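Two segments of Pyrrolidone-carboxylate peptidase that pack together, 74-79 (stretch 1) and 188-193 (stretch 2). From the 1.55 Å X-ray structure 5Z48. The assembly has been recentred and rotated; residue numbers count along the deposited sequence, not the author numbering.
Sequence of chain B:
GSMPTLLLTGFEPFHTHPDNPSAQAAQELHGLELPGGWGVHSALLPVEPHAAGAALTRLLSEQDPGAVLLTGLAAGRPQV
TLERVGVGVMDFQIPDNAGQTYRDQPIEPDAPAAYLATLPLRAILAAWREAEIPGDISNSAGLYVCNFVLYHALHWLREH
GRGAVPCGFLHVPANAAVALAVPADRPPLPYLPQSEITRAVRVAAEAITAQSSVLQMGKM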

# COMPACT_ATOMS: atom_id res chain seq x y z
N ALA B 74 -4.95 6.01 14.14
CA ALA B 74 -4.57 4.84 13.33
C ALA B 74 -3.61 5.35 12.26
O ALA B 74 -4.02 5.55 11.13
CB ALA B 74 -5.79 4.15 12.70
N ALA B 75 -2.34 5.53 12.62
CA ALA B 75 -1.37 6.07 11.68
C ALA B 75 -1.18 5.11 10.51
O ALA B 75 -0.81 3.94 10.69
CB ALA B 75 -0.03 6.30 12.40
N GLY B 76 -1.44 5.62 9.30
CA GLY B 76 -1.39 4.83 8.09
C GLY B 76 -2.74 4.72 7.41
O GLY B 76 -2.79 4.54 6.18
N ARG B 77 -3.85 4.83 8.20
CA ARG B 77 -5.15 4.80 7.53
C ARG B 77 -5.43 6.14 6.86
O ARG B 77 -5.09 7.21 7.41
CB ARG B 77 -6.25 4.46 8.53
CG ARG B 77 -6.12 3.10 9.18
CD ARG B 77 -7.43 2.66 9.86
NE ARG B 77 -7.21 1.38 10.56
CZ ARG B 77 -8.11 0.83 11.39
NH1 ARG B 77 -9.28 1.44 11.64
NH2 ARG B 77 -7.84 -0.31 12.01
N PRO B 78 -6.04 6.12 5.68
CA PRO B 78 -6.27 7.38 4.92
C PRO B 78 -7.51 8.16 5.34
O PRO B 78 -7.55 9.38 5.11
CB PRO B 78 -6.41 6.89 3.46
CG PRO B 78 -6.96 5.46 3.61
CD PRO B 78 -6.20 4.92 4.83
N GLN B 79 -8.50 7.51 5.97
CA GLN B 79 -9.80 8.12 6.20
C GLN B 79 -10.27 7.72 7.59
O GLN B 79 -9.88 6.67 8.12
CB GLN B 79 -10.84 7.69 5.12
CG GLN B 79 -10.37 8.02 3.69
CD GLN B 79 -11.28 7.51 2.60
OE1 GLN B 79 -12.30 6.88 2.89
NE2 GLN B 79 -10.95 7.81 1.32
N PRO B 188 5.89 7.53 3.48
CA PRO B 188 5.07 8.64 3.97
C PRO B 188 3.69 8.16 4.42
O PRO B 188 3.12 7.22 3.87
CB PRO B 188 4.96 9.56 2.75
CG PRO B 188 5.17 8.67 1.58
CD PRO B 188 6.19 7.65 2.04
N LEU B 189 3.12 8.89 5.42
CA LEU B 189 1.79 8.55 5.93
C LEU B 189 0.72 9.35 5.21
O LEU B 189 0.87 10.56 5.02
CB LEU B 189 1.68 8.87 7.43
CG LEU B 189 2.53 8.01 8.38
CD1 LEU B 189 2.35 8.61 9.78
CD2 LEU B 189 2.05 6.54 8.31
N PRO B 190 -0.41 8.75 4.84
CA PRO B 190 -1.62 9.54 4.64
C PRO B 190 -1.89 10.37 5.89
O PRO B 190 -1.65 9.92 7.03
CB PRO B 190 -2.72 8.49 4.42
CG PRO B 190 -2.00 7.23 3.98
CD PRO B 190 -0.69 7.30 4.78
N TYR B 191 -2.42 11.58 5.70
CA TYR B 191 -2.72 12.43 6.84
C TYR B 191 -3.89 13.34 6.50
O TYR B 191 -4.33 13.42 5.35
CB TYR B 191 -1.48 13.28 7.23
CG TYR B 191 -1.26 14.49 6.33
CD1 TYR B 191 -0.67 14.36 5.07
CD2 TYR B 191 -1.65 15.76 6.75
CE1 TYR B 191 -0.47 15.47 4.25
CE2 TYR B 191 -1.47 16.88 5.93
CZ TYR B 191 -0.89 16.73 4.69
OH TYR B 191 -0.74 17.86 3.92
N LEU B 192 -4.43 13.99 7.52
CA LEU B 192 -5.47 15.01 7.34
C LEU B 192 -5.12 16.18 8.23
O LEU B 192 -4.59 15.98 9.33
CB LEU B 192 -6.87 14.50 7.74
CG LEU B 192 -7.33 13.39 6.84
CD1 LEU B 192 -8.61 12.84 7.44
CD2 LEU B 192 -7.55 13.91 5.43
N PRO B 193 -5.38 17.42 7.81
CA PRO B 193 -5.21 18.53 8.76
C PRO B 193 -6.06 18.28 9.99
O PRO B 193 -7.15 17.70 9.91
CB PRO B 193 -5.73 19.75 7.99
CG PRO B 193 -5.55 19.33 6.49
CD PRO B 193 -5.93 17.88 6.53
O HOH W 1 -2.77 8.11 8.59

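P190 is the natural starting point for reading this contact, because it gives up more surface to the other stretch than any other residue here. Its CA-to-CB bond points toward stretch 1, and its ring lies along the backbone from G76 to P78. CG of P190 comes to 3.6 Å from the carbonyl O of G76, CB of P190 sits 4.0 Å from O of R77, and the same CB is 3.8 Å from CA of P78. One compact ring thus meets three consecutive residues, largely through their main-chain atoms. The two prolines also touch as apolar side chains, with CB of P78 4.1 Å from CB of P190. CA of P78 and CA of P190 are 5.1 Å apart, a spacing that leaves little room between the backbones. The CA-to-CB bond of P78 points sideways to stretch 2, while that of P190 points toward stretch 1.

G76 covers the second largest area, and it does so without a side chain. Its stretch makes a type II beta turn from A74 to R77, closed by the hydrogen bond from N of R77 to O of A74 at 3.0 Å. G76 takes the third position of that turn, with phi/psi of 116/-27. At these angles a CB would be jammed against the carbonyl O of A75, so the backbone alone calls for glycine. The neighbouring stretch is not what imposes the choice: an ideal CB on G76 would point away from it and would stand 4.3 Å from CD2 of L189. What G76 offers instead is bare backbone, and L189 uses it.

L189 points toward the turn in an m, t rotamer and reaches it with both methyl groups. CD2 of L189 lies 3.7 Å from N of G76 and 4.2 Å from C of A75, while CD1 of L189 is 4.2 Å from CB of A75. The leucine therefore packs against the peptide link between A75 and G76 and adds an apolar contact with the alanine methyl. Further along, L192 also points toward stretch 1, but its approach is looser, with CD1 of L192 4.3 Å from O of P78.

No direct hydrogen bond joins the two stretches, and their end-to-end directions differ by 65°, so they do not run side by side as paired strands would. Proline has no amide hydrogen to donate, which removes P78 and P190 as backbone donors. The polar link comes through water 1. Water 1 accepts from N of G76 at 2.9 Å, and it donates to O of R77 at 2.8 Å and to O of P190 at 2.6 Å, tying the turn to the facing proline through main-chain groups alone.

The side chain of R77 takes little part: its CA-to-CB bond points away, and its guanidinium finds hydrogen-bond partners elsewhere in the structure. The rule to draw is economical. A tight turn presents its backbone, a leucine and a proline cover it, and a single water satisfies polar groups on both sides, all within 260 Å² of buried surface.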